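Local coordinates for nonsense-mediated mRNA decay protein 2 (Saccharomyces cerevisiae, PDB 4LUN), which acts in the nonsense-mediated decay of mRNAs that carry premature stop codons, a pathway in which it interacts with the helicase Upf1 through its C-terminus, at residues D2-H10 / D219-Y227; A93-H101 / T148-F156. All coordinates share one frame; numbering follows the deposited sequence.

Interaction 1: residues D2-H10 / D219-Y227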
ATOM      1  N   ASP A   2      -8.931  17.264  -2.741  1.00 43.91           N
ATOM      2  CA  ASP A   2      -7.829  18.183  -2.487  1.00 35.71           C
ATOM      3  C   ASP A   2      -7.406  18.138  -1.021  1.00 38.18           C
ATOM      4  O   ASP A   2      -8.083  17.529  -0.195  1.00 32.45           O
ATOM      5  CB  ASP A   2      -8.206  19.610  -2.902  1.00 38.79           C
ATOM      6  CG  ASP A   2      -9.169  20.275  -1.933  1.00 46.65           C
ATOM      7  OD1 ASP A   2      -9.055  21.504  -1.742  1.00 54.71           O
ATOM      8  OD2 ASP A   2     -10.040  19.581  -1.366  1.00 52.34           O
ATOM      9  N   ASP A   3      -6.282  18.778  -0.707  1.00 31.92           N
ATOM     10  CA  ASP A   3      -5.765  18.778   0.659  1.00 33.28           C
ATOM     11  C   ASP A   3      -6.757  19.413   1.639  1.00 35.07           C
ATOM     12  O   ASP A   3      -6.808  19.034   2.798  1.00 29.36           O
ATOM     13  CB  ASP A   3      -4.403  19.484   0.739  1.00 32.40           C
ATOM     14  CG  ASP A   3      -3.275  18.674   0.094  1.00 35.85           C
ATOM     15  OD1 ASP A   3      -3.443  17.452  -0.103  1.00 32.16           O
ATOM     16  OD2 ASP A   3      -2.213  19.262  -0.203  1.00 35.26           O
ATOM     17  N   GLY A   4      -7.538  20.380   1.167  1.00 33.18           N
ATOM     18  CA  GLY A   4      -8.548  21.014   1.994  1.00 32.52           C
ATOM     19  C   GLY A   4      -9.596  20.030   2.475  1.00 30.65           C
ATOM     20  O   GLY A   4      -9.962  20.026   3.653  1.00 33.63           O
ATOM     21  N   ARG A   5     -10.077  19.190   1.566  1.00 27.33           N
ATOM     22  CA  ARG A   5     -11.070  18.176   1.910  1.00 30.24           C
ATOM     23  C   ARG A   5     -10.458  17.080   2.788  1.00 29.71           C
ATOM     24  O   ARG A   5     -11.121  16.554   3.687  1.00 24.37           O
ATOM     25  CB  ARG A   5     -11.677  17.568   0.641  1.00 28.75           C
ATOM     26  CG  ARG A   5     -12.742  16.516   0.902  1.00 31.47           C
ATOM     27  CD  ARG A   5     -13.879  17.060   1.753  1.00 34.36           C
ATOM     28  NE  ARG A   5     -14.893  16.041   2.001  1.00 32.43           N
ATOM     29  CZ  ARG A   5     -15.884  16.160   2.878  1.00 34.68           C
ATOM     30  NH1 ARG A   5     -15.997  17.260   3.613  1.00 43.04           N
ATOM     31  NH2 ARG A   5     -16.757  15.174   3.025  1.00 40.60           N
ATOM     32  N   LYS A   6      -9.201  16.735   2.529  1.00 27.16           N
ATOM     33  CA  LYS A   6      -8.493  15.796   3.396  1.00 23.54           C
ATOM     34  C   LYS A   6      -8.481  16.319   4.823  1.00 23.21           C
ATOM     35  O   LYS A   6      -8.753  15.581   5.771  1.00 23.13           O
ATOM     36  CB  LYS A   6      -7.047  15.590   2.927  1.00 28.58           C
ATOM     37  CG  LYS A   6      -6.875  14.615   1.776  1.00 30.35           C
ATOM     38  CD  LYS A   6      -5.399  14.296   1.570  1.00 29.18           C
ATOM     39  CE  LYS A   6      -5.198  13.250   0.489  1.00 39.41           C
ATOM     40  NZ  LYS A   6      -6.158  13.436  -0.633  1.00 46.25           N
ATOM     41  N   LYS A   7      -8.171  17.602   4.976  1.00 25.10           N
ATOM     42  CA  LYS A   7      -8.098  18.206   6.305  1.00 26.30           C
ATOM     43  C   LYS A   7      -9.474  18.307   6.971  1.00 26.13           C
ATOM     44  O   LYS A   7      -9.605  18.090   8.182  1.00 26.10           O
ATOM     45  CB  LYS A   7      -7.373  19.557   6.249  1.00 28.40           C
ATOM     46  CG  LYS A   7      -5.892  19.424   5.903  1.00 38.70           C
ATOM     47  CD  LYS A   7      -5.197  20.776   5.787  1.00 44.15           C
ATOM     48  CE  LYS A   7      -4.761  21.046   4.356  1.00 38.15           C
ATOM     49  NZ  LYS A   7      -3.280  21.190   4.247  1.00 48.69           N
ATOM     50  N   GLU A   8     -10.503  18.619   6.185  1.00 23.62           N
ATOM     51  CA  GLU A   8     -11.873  18.625   6.690  1.00 25.71           C
ATOM     52  C   GLU A   8     -12.250  17.268   7.277  1.00 28.53           C
ATOM     53  O   GLU A   8     -12.771  17.183   8.389  1.00 27.58           O
ATOM     54  CB  GLU A   8     -12.865  18.955   5.571  1.00 34.78           C
ATOM     55  CG  GLU A   8     -12.899  20.408   5.130  1.00 40.65           C
ATOM     56  CD  GLU A   8     -13.968  20.658   4.073  1.00 51.19           C
ATOM     57  OE1 GLU A   8     -14.940  19.871   4.011  1.00 49.33           O
ATOM     58  OE2 GLU A   8     -13.833  21.635   3.305  1.00 52.12           O
ATOM     59  N   LEU A   9     -11.998  16.209   6.511  1.00 22.02           N
ATOM     60  CA  LEU A   9     -12.295  14.849   6.949  1.00 22.50           C
ATOM     61  C   LEU A   9     -11.430  14.451   8.133  1.00 23.03           C
ATOM     62  O   LEU A   9     -11.906  13.790   9.059  1.00 22.55           O
ATOM     63  CB  LEU A   9     -12.059  13.856   5.811  1.00 23.13           C
ATOM     64  CG  LEU A   9     -13.104  13.830   4.695  1.00 28.29           C
ATOM     65  CD1 LEU A   9     -12.643  12.924   3.566  1.00 20.90           C
ATOM     66  CD2 LEU A   9     -14.448  13.362   5.235  1.00 25.60           C
ATOM     67  N   HIS A  10     -10.156  14.828   8.084  1.00 22.09           N
ATOM     68  CA  HIS A  10      -9.234  14.536   9.183  1.00 19.94           C
ATOM     69  C   HIS A  10      -9.764  15.104  10.498  1.00 20.71           C
ATOM     70  O   HIS A  10      -9.753  14.426  11.526  1.00 22.41           O
ATOM     71  CB  HIS A  10      -7.821  15.047   8.886  1.00 23.41           C
ATOM     72  CG  HIS A  10      -6.786  14.500   9.817  1.00 21.47           C
ATOM     73  ND1 HIS A  10      -6.563  15.022  11.073  1.00 21.31           N
ATOM     74  CD2 HIS A  10      -5.928  13.461   9.685  1.00 18.31           C
ATOM     75  CE1 HIS A  10      -5.611  14.329  11.674  1.00 23.54           C
ATOM     76  NE2 HIS A  10      -5.217  13.372  10.853  1.00 20.84           N
ATOM     77  N   ASP A 219       8.331  19.732   2.046  1.00 24.64           N
ATOM     78  CA  ASP A 219       6.902  19.679   1.758  1.00 26.04           C
ATOM     79  C   ASP A 219       6.107  19.458   3.039  1.00 28.94           C
ATOM     80  O   ASP A 219       6.024  18.335   3.535  1.00 26.00           O
ATOM     81  CB  ASP A 219       6.602  18.555   0.760  1.00 25.84           C
ATOM     82  CG  ASP A 219       5.252  18.716   0.088  1.00 30.12           C
ATOM     83  OD1 ASP A 219       4.388  19.430   0.641  1.00 31.28           O
ATOM     84  OD2 ASP A 219       5.054  18.127  -0.994  1.00 35.03           O
ATOM     85  N   ASN A 220       5.528  20.530   3.580  1.00 23.88           N
ATOM     86  CA  ASN A 220       4.773  20.438   4.823  1.00 23.83           C
ATOM     87  C   ASN A 220       3.260  20.302   4.631  1.00 21.57           C
ATOM     88  O   ASN A 220       2.507  20.324   5.599  1.00 25.73           O
ATOM     89  CB  ASN A 220       5.048  21.662   5.698  1.00 23.32           C
ATOM     90  CG  ASN A 220       6.508  21.813   6.054  1.00 29.45           C
ATOM     91  OD1 ASN A 220       7.283  20.861   5.978  1.00 32.59           O
ATOM     92  ND2 ASN A 220       6.893  23.020   6.454  1.00 29.66           N
ATOM     93  N   SER A 221       2.827  20.135   3.385  1.00 28.31           N
ATOM     94  CA  SER A 221       1.405  20.136   3.050  1.00 25.43           C
ATOM     95  C   SER A 221       0.560  19.113   3.819  1.00 25.47           C
ATOM     96  O   SER A 221      -0.621  19.350   4.064  1.00 28.09           O
ATOM     97  CB  SER A 221       1.220  19.940   1.547  1.00 26.36           C
ATOM     98  OG  SER A 221       1.844  18.743   1.118  1.00 31.33           O
ATOM     99  N   TRP A 222       1.163  17.990   4.214  1.00 22.28           N
ATOM    100  CA  TRP A 222       0.416  16.942   4.915  1.00 20.15           C
ATOM    101  C   TRP A 222       0.729  16.838   6.411  1.00 21.06           C
ATOM    102  O   TRP A 222       0.233  15.931   7.082  1.00 20.95           O
ATOM    103  CB  TRP A 222       0.619  15.570   4.240  1.00 19.40           C
ATOM    104  CG  TRP A 222      -0.049  15.445   2.910  1.00 22.43           C
ATOM    105  CD1 TRP A 222      -0.939  16.313   2.354  1.00 19.74           C
ATOM    106  CD2 TRP A 222       0.126  14.379   1.957  1.00 17.44           C
ATOM    107  NE1 TRP A 222      -1.333  15.858   1.114  1.00 22.95           N
ATOM    108  CE2 TRP A 222      -0.693  14.678   0.847  1.00 22.15           C
ATOM    109  CE3 TRP A 222       0.892  13.209   1.938  1.00 19.39           C
ATOM    110  CZ2 TRP A 222      -0.766  13.840  -0.275  1.00 24.43           C
ATOM    111  CZ3 TRP A 222       0.820  12.380   0.813  1.00 18.40           C
ATOM    112  CH2 TRP A 222      -0.004  12.707  -0.273  1.00 22.07           C
ATOM    113  N   ASP A 223       1.511  17.777   6.942  1.00 21.66           N
ATOM    114  CA  ASP A 223       1.874  17.739   8.357  1.00 20.98           C
ATOM    115  C   ASP A 223       0.674  17.657   9.305  1.00 24.20           C
ATOM    116  O   ASP A 223       0.749  16.987  10.332  1.00 25.53           O
ATOM    117  CB  ASP A 223       2.727  18.957   8.738  1.00 26.75           C
ATOM    118  CG  ASP A 223       4.150  18.865   8.224  1.00 26.69           C
ATOM    119  OD1 ASP A 223       4.537  17.813   7.653  1.00 25.37           O
ATOM    120  OD2 ASP A 223       4.900  19.852   8.419  1.00 29.63           O
ATOM    121  N   ASP A 224      -0.424  18.336   8.970  1.00 21.62           N
ATOM    122  CA  ASP A 224      -1.616  18.326   9.821  1.00 24.71           C
ATOM    123  C   ASP A 224      -2.361  16.999   9.737  1.00 22.12           C
ATOM    124  O   ASP A 224      -3.260  16.730  10.540  1.00 27.18           O
ATOM    125  CB  ASP A 224      -2.594  19.432   9.410  1.00 36.40           C
ATOM    126  CG  ASP A 224      -2.124  20.814   9.799  1.00 43.20           C
ATOM    127  OD1 ASP A 224      -1.177  20.929  10.607  1.00 43.98           O
ATOM    128  OD2 ASP A 224      -2.721  21.792   9.296  1.00 51.20           O
ATOM    129  N   LEU A 225      -1.996  16.182   8.755  1.00 18.92           N
ATOM    130  CA  LEU A 225      -2.694  14.927   8.511  1.00 19.35           C
ATOM    131  C   LEU A 225      -1.971  13.751   9.146  1.00 20.70           C
ATOM    132  O   LEU A 225      -2.536  12.667   9.279  1.00 28.38           O
ATOM    133  CB  LEU A 225      -2.832  14.674   7.018  1.00 20.13           C
ATOM    134  CG  LEU A 225      -3.504  15.780   6.220  1.00 22.73           C
ATOM    135  CD1 LEU A 225      -3.523  15.421   4.722  1.00 18.93           C
ATOM    136  CD2 LEU A 225      -4.901  16.001   6.753  1.00 21.62           C
ATOM    137  N   ILE A 226      -0.728  13.976   9.542  1.00 20.40           N
ATOM    138  CA  ILE A 226       0.147  12.911  10.009  1.00 17.16           C
ATOM    139  C   ILE A 226      -0.068  12.658  11.503  1.00 17.99           C
ATOM    140  O   ILE A 226      -0.111  13.598  12.297  1.00 22.40           O
ATOM    141  CB  ILE A 226       1.613  13.258   9.678  1.00 18.26           C
ATOM    142  CG1 ILE A 226       1.857  13.067   8.175  1.00 16.77           C
ATOM    143  CG2 ILE A 226       2.581  12.400  10.468  1.00 17.35           C
ATOM    144  CD1 ILE A 226       3.104  13.747   7.635  1.00 19.96           C
ATOM    145  N   TYR A 227      -0.224  11.392  11.872  1.00 17.76           N
ATOM    146  CA  TYR A 227      -0.492  11.017  13.263  1.00 18.56           C
ATOM    147  C   TYR A 227       0.699  11.232  14.201  1.00 20.68           C
ATOM    148  O   TYR A 227       0.604  11.922  15.227  1.00 17.67           O
ATOM    149  CB  TYR A 227      -0.950   9.545  13.309  1.00 17.12           C
ATOM    150  CG  TYR A 227      -1.312   9.072  14.701  1.00 17.36           C
ATOM    151  CD1 TYR A 227      -2.517   9.434  15.288  1.00 18.23           C
ATOM    152  CD2 TYR A 227      -0.434   8.286  15.436  1.00 17.45           C
ATOM    153  CE1 TYR A 227      -2.854   8.997  16.564  1.00 19.62           C
ATOM    154  CE2 TYR A 227      -0.766   7.852  16.716  1.00 18.65           C
ATOM    155  CZ  TYR A 227      -1.968   8.213  17.266  1.00 21.16           C
ATOM    156  OH  TYR A 227      -2.291   7.788  18.540  1.00 26.27           O
TER

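Interaction 2: residues A93-H101 / T148-F156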
ATOM      1  N   ALA A  93     -14.283   5.452  -1.844  1.00 21.76           N
ATOM      2  CA  ALA A  93     -14.053   4.574  -0.700  1.00 23.28           C
ATOM      3  C   ALA A  93     -13.689   5.389   0.541  1.00 25.61           C
ATOM      4  O   ALA A  93     -14.144   5.091   1.646  1.00 26.05           O
ATOM      5  CB  ALA A  93     -12.962   3.564  -1.009  1.00 24.16           C
ATOM      6  N   VAL A  94     -12.869   6.418   0.355  1.00 25.46           N
ATOM      7  CA  VAL A  94     -12.467   7.270   1.472  1.00 22.60           C
ATOM      8  C   VAL A  94     -13.667   7.992   2.103  1.00 27.03           C
ATOM      9  O   VAL A  94     -13.791   8.047   3.323  1.00 25.02           O
ATOM     10  CB  VAL A  94     -11.398   8.305   1.053  1.00 24.56           C
ATOM     11  CG1 VAL A  94     -11.185   9.331   2.160  1.00 26.27           C
ATOM     12  CG2 VAL A  94     -10.089   7.605   0.694  1.00 26.14           C
ATOM     13  N   GLU A  95     -14.547   8.541   1.271  1.00 28.59           N
ATOM     14  CA  GLU A  95     -15.722   9.249   1.778  1.00 26.99           C
ATOM     15  C   GLU A  95     -16.684   8.313   2.505  1.00 26.92           C
ATOM     16  O   GLU A  95     -17.231   8.660   3.548  1.00 24.08           O
ATOM     17  CB  GLU A  95     -16.456   9.961   0.642  1.00 31.09           C
ATOM     18  CG  GLU A  95     -15.690  11.123   0.032  1.00 33.19           C
ATOM     19  CD  GLU A  95     -15.815  12.408   0.832  1.00 37.11           C
ATOM     20  OE1 GLU A  95     -16.559  12.435   1.841  1.00 39.39           O
ATOM     21  OE2 GLU A  95     -15.172  13.402   0.439  1.00 36.01           O
ATOM     22  N   ILE A  96     -16.889   7.130   1.938  1.00 27.34           N
ATOM     23  CA  ILE A  96     -17.754   6.117   2.531  1.00 28.18           C
ATOM     24  C   ILE A  96     -17.214   5.597   3.863  1.00 29.21           C
ATOM     25  O   ILE A  96     -17.951   5.498   4.843  1.00 25.17           O
ATOM     26  CB  ILE A  96     -17.952   4.945   1.556  1.00 30.40           C
ATOM     27  CG1 ILE A  96     -18.691   5.430   0.307  1.00 33.37           C
ATOM     28  CG2 ILE A  96     -18.698   3.801   2.224  1.00 31.04           C
ATOM     29  CD1 ILE A  96     -18.562   4.492  -0.882  1.00 31.03           C
ATOM     30  N   ILE A  97     -15.931   5.267   3.910  1.00 23.27           N
ATOM     31  CA  ILE A  97     -15.336   4.793   5.156  1.00 23.26           C
ATOM     32  C   ILE A  97     -15.345   5.894   6.211  1.00 22.66           C
ATOM     33  O   ILE A  97     -15.580   5.618   7.378  1.00 22.39           O
ATOM     34  CB  ILE A  97     -13.902   4.254   4.958  1.00 23.59           C
ATOM     35  CG1 ILE A  97     -13.910   3.054   4.006  1.00 29.76           C
ATOM     36  CG2 ILE A  97     -13.280   3.844   6.293  1.00 20.47           C
ATOM     37  CD1 ILE A  97     -14.797   1.926   4.470  1.00 32.08           C
ATOM     38  N   SER A  98     -15.097   7.135   5.799  1.00 20.27           N
ATOM     39  CA  SER A  98     -15.132   8.268   6.726  1.00 19.01           C
ATOM     40  C   SER A  98     -16.518   8.433   7.346  1.00 23.03           C
ATOM     41  O   SER A  98     -16.631   8.687   8.543  1.00 24.22           O
ATOM     42  CB  SER A  98     -14.706   9.567   6.040  1.00 22.71           C
ATOM     43  OG  SER A  98     -13.333   9.529   5.692  1.00 23.10           O
ATOM     44  N   GLY A  99     -17.558   8.288   6.531  1.00 22.65           N
ATOM     45  CA  GLY A  99     -18.929   8.362   7.017  1.00 27.27           C
ATOM     46  C   GLY A  99     -19.226   7.292   8.048  1.00 24.93           C
ATOM     47  O   GLY A  99     -19.803   7.565   9.101  1.00 28.81           O
ATOM     48  N   LEU A 100     -18.824   6.064   7.746  1.00 22.32           N
ATOM     49  CA  LEU A 100     -19.047   4.950   8.649  1.00 19.10           C
ATOM     50  C   LEU A 100     -18.262   5.146   9.934  1.00 24.73           C
ATOM     51  O   LEU A 100     -18.766   4.865  11.016  1.00 22.11           O
ATOM     52  CB  LEU A 100     -18.671   3.632   7.977  1.00 23.10           C
ATOM     53  CG  LEU A 100     -19.730   3.100   7.015  1.00 23.71           C
ATOM     54  CD1 LEU A 100     -19.124   2.072   6.084  1.00 27.01           C
ATOM     55  CD2 LEU A 100     -20.887   2.500   7.807  1.00 29.57           C
ATOM     56  N   HIS A 101     -17.031   5.635   9.815  1.00 22.93           N
ATOM     57  CA  HIS A 101     -16.212   5.924  10.987  1.00 20.30           C
ATOM     58  C   HIS A 101     -16.838   7.039  11.833  1.00 22.21           C
ATOM     59  O   HIS A 101     -16.792   7.009  13.067  1.00 22.56           O
ATOM     60  CB  HIS A 101     -14.778   6.302  10.562  1.00 20.78           C
ATOM     61  CG  HIS A 101     -13.953   6.860  11.673  1.00 16.94           C
ATOM     62  ND1 HIS A 101     -13.482   6.088  12.714  1.00 20.19           N
ATOM     63  CD2 HIS A 101     -13.529   8.123  11.921  1.00 18.26           C
ATOM     64  CE1 HIS A 101     -12.800   6.848  13.550  1.00 21.55           C
ATOM     65  NE2 HIS A 101     -12.816   8.091  13.094  1.00 19.30           N
ATOM     66  N   THR A 148      -3.225   4.061   2.835  1.00 15.69           N
ATOM     67  CA  THR A 148      -2.551   5.333   3.048  1.00 15.19           C
ATOM     68  C   THR A 148      -3.518   6.507   2.922  1.00 15.81           C
ATOM     69  O   THR A 148      -3.428   7.478   3.691  1.00 16.25           O
ATOM     70  CB  THR A 148      -1.340   5.481   2.115  1.00 13.85           C
ATOM     71  OG1 THR A 148      -0.471   4.365   2.326  1.00 15.55           O
ATOM     72  CG2 THR A 148      -0.557   6.740   2.462  1.00 12.76           C
ATOM     73  N   GLU A 149      -4.461   6.406   1.992  1.00 14.04           N
ATOM     74  CA  GLU A 149      -5.444   7.469   1.819  1.00 16.73           C
ATOM     75  C   GLU A 149      -6.313   7.572   3.071  1.00 21.89           C
ATOM     76  O   GLU A 149      -6.689   8.681   3.497  1.00 16.54           O
ATOM     77  CB  GLU A 149      -6.326   7.231   0.589  1.00 21.82           C
ATOM     78  CG  GLU A 149      -5.601   7.150  -0.753  1.00 23.37           C
ATOM     79  CD  GLU A 149      -5.070   8.485  -1.262  1.00 34.56           C
ATOM     80  OE1 GLU A 149      -5.157   9.507  -0.541  1.00 34.45           O
ATOM     81  OE2 GLU A 149      -4.555   8.502  -2.401  1.00 33.82           O
ATOM     82  N   LEU A 150      -6.620   6.425   3.678  1.00 16.89           N
ATOM     83  CA  LEU A 150      -7.420   6.415   4.910  1.00 13.37           C
ATOM     84  C   LEU A 150      -6.609   6.812   6.140  1.00 18.07           C
ATOM     85  O   LEU A 150      -7.163   7.267   7.153  1.00 17.91           O
ATOM     86  CB  LEU A 150      -8.072   5.043   5.137  1.00 16.91           C
ATOM     87  CG  LEU A 150      -9.179   4.726   4.145  1.00 20.15           C
ATOM     88  CD1 LEU A 150      -9.531   3.238   4.217  1.00 18.15           C
ATOM     89  CD2 LEU A 150     -10.403   5.588   4.459  1.00 18.95           C
ATOM     90  N   TYR A 151      -5.302   6.615   6.059  1.00 15.56           N
ATOM     91  CA  TYR A 151      -4.407   7.105   7.087  1.00 14.96           C
ATOM     92  C   TYR A 151      -4.407   8.626   7.040  1.00 18.46           C
ATOM     93  O   TYR A 151      -4.496   9.289   8.077  1.00 15.99           O
ATOM     94  CB  TYR A 151      -2.983   6.554   6.876  1.00 16.94           C
ATOM     95  CG  TYR A 151      -1.969   7.283   7.733  1.00 13.69           C
ATOM     96  CD1 TYR A 151      -1.716   6.878   9.033  1.00 15.70           C
ATOM     97  CD2 TYR A 151      -1.285   8.393   7.246  1.00 15.82           C
ATOM     98  CE1 TYR A 151      -0.815   7.565   9.824  1.00 14.19           C
ATOM     99  CE2 TYR A 151      -0.391   9.083   8.027  1.00 16.60           C
ATOM    100  CZ  TYR A 151      -0.152   8.668   9.311  1.00 13.95           C
ATOM    101  OH  TYR A 151       0.764   9.353  10.081  1.00 16.67           O
ATOM    102  N   LEU A 152      -4.307   9.186   5.837  1.00 17.60           N
ATOM    103  CA  LEU A 152      -4.157  10.634   5.709  1.00 19.89           C
ATOM    104  C   LEU A 152      -5.415  11.399   6.133  1.00 20.78           C
ATOM    105  O   LEU A 152      -5.347  12.589   6.462  1.00 21.37           O
ATOM    106  CB  LEU A 152      -3.752  11.017   4.290  1.00 18.15           C
ATOM    107  CG  LEU A 152      -2.321  10.624   3.904  1.00 17.94           C
ATOM    108  CD1 LEU A 152      -2.136  10.770   2.404  1.00 23.95           C
ATOM    109  CD2 LEU A 152      -1.299  11.473   4.667  1.00 18.63           C
ATOM    110  N   VAL A 153      -6.557  10.729   6.122  1.00 18.69           N
ATOM    111  CA  VAL A 153      -7.779  11.363   6.632  1.00 17.41           C
ATOM    112  C   VAL A 153      -8.098  10.974   8.073  1.00 16.37           C
ATOM    113  O   VAL A 153      -9.169  11.279   8.577  1.00 19.15           O
ATOM    114  CB  VAL A 153      -9.014  11.164   5.699  1.00 18.89           C
ATOM    115  CG1 VAL A 153      -8.746  11.797   4.339  1.00 22.90           C
ATOM    116  CG2 VAL A 153      -9.374   9.689   5.566  1.00 15.27           C
ATOM    117  N   GLY A 154      -7.161  10.321   8.749  1.00 17.31           N
ATOM    118  CA  GLY A 154      -7.317  10.080  10.172  1.00 20.81           C
ATOM    119  C   GLY A 154      -8.232   8.934  10.560  1.00 18.36           C
ATOM    120  O   GLY A 154      -8.656   8.828  11.712  1.00 18.33           O
ATOM    121  N   VAL A 155      -8.525   8.052   9.613  1.00 18.18           N
ATOM    122  CA  VAL A 155      -9.327   6.874   9.931  1.00 19.05           C
ATOM    123  C   VAL A 155      -8.440   5.757  10.476  1.00 21.48           C
ATOM    124  O   VAL A 155      -8.675   5.232  11.573  1.00 21.62           O
ATOM    125  CB  VAL A 155     -10.098   6.386   8.692  1.00 18.75           C
ATOM    126  CG1 VAL A 155     -10.816   5.072   8.996  1.00 19.40           C
ATOM    127  CG2 VAL A 155     -11.096   7.446   8.256  1.00 21.86           C
ATOM    128  N   PHE A 156      -7.422   5.402   9.698  1.00 18.48           N
ATOM    129  CA  PHE A 156      -6.455   4.366  10.056  1.00 18.48           C
ATOM    130  C   PHE A 156      -5.183   5.019  10.577  1.00 26.02           C
ATOM    131  O   PHE A 156      -4.358   5.455   9.780  1.00 29.61           O
ATOM    132  CB  PHE A 156      -6.060   3.578   8.812  1.00 16.97           C
ATOM    133  CG  PHE A 156      -7.099   2.609   8.314  1.00 18.97           C
ATOM    134  CD1 PHE A 156      -8.217   2.283   9.063  1.00 18.85           C
ATOM    135  CD2 PHE A 156      -6.921   1.994   7.081  1.00 20.12           C
ATOM    136  CE1 PHE A 156      -9.151   1.375   8.586  1.00 20.86           C
ATOM    137  CE2 PHE A 156      -7.848   1.082   6.594  1.00 21.13           C
ATOM    138  CZ  PHE A 156      -8.967   0.768   7.351  1.00 22.31           C
TER

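Interaction 1: residues D2-H10 / D219-Y227
The first turns of helix 3-17 meet the loop 219-227, with CA atoms 7.7 Å apart at Asp3 and Ser221 and 6.6 Å apart at His10 and Leu225. Leu225 sits at the middle of the contact. Its CG lies beside the backbone N (chi1 -55°), and the two methyls fork toward the helix. CD1 rests 3.8 Å from Lys6 CD, while CD2 touches Lys7 CG and His10 CB. The His10 imidazole turns one face to the loop backbone. Leu225 CA stands over that face in a CH-pi contact, 4.0 Å from the ring centroid, and Asp224 O lies over the same face toward its rim. At the start of the helix the contact is polar. Trp222 NE1 donates to Asp3 OD1 over 2.9 Å, at an N-H...O angle of 161°. The acceptor lies almost in the indole plane, but the indole N-H comes from above the carboxylate plane. The Lys7 chain bends at chi3 and chi4, which brings NZ to Ser221 O in a weak hydrogen bond. Within the loop, Asp219 OD1 accepts from Ser221 N, an Asx turn, and also from Ser221 OG; the type I turn from Asn220 to Asp223 overlaps it. The contact is helix-to-loop packing that joins the N-terminal helix 3-17 to the loop before helix 231-271 in this all-helical N-terminal MIF4G structure of Upf2.

Interaction 2: residues A93-H101 / T148-F156
Val94 carries CG1 anti to its backbone N (chi1 170°), which sets its two methyls against different partners: CG1 meets Val153 CG2 at 3.9 Å, and CG2 meets Glu149 CB at 3.8 Å. Leu150 has CG beside its backbone N (chi1 -70°). Its CD2 reaches across to Ile97, 3.8 Å from Ile97 CB, and the two side chains cross at about a right angle. Ile97 CG2 also touches Val155 CG1. The polar groups at this buried face have partners. Ser98 OG donates to Val94 O over 2.8 Å, and the same carbonyl takes Ser98 N from the opposite face of its plane. Asn13 of helix 3-17 also bonds Ser98 OG. The His101 imidazole is held between Thr109 at ND1 and Asn13 O at NE2. Glu149 offers only its CB here; its carboxylate turns to Arg145. The axes of segments 93-101 and 148-152 pass 10.1 Å apart, with a signed crossing angle of -50°. Helix 130-152 ends in a Schellman motif, with Gly154 at positive phi as the C-prime residue, and this turn brings Val155 back against helix 93-101. Such apolar packing between helices is the core of the HEAT-repeat-like MIF4G fold.

Overall arrangement
From the N terminus, helix 3-17 comes first, and interaction 1 joins its start to the loop between helices 201-210 and 231-271. That closes a loop of 208 residues. Interaction 2 is nested inside it: helix 87-104 meets the end of helix 130-152 and the turn after it across 46 intervening residues, 32 of them helical. The two centres lie 12 Å apart, on the same side of the chain's centre, and the contacts touch. Arg5 forms a salt bridge with Glu95, and Tyr227 N probably bonds Tyr151 OH. His10 and Leu225 both pack on Leu152 O. Helix 3-17 and the 219-227 loop thus both pack on the end of helix 130-152, and helix 3-17 also meets helix 87-104.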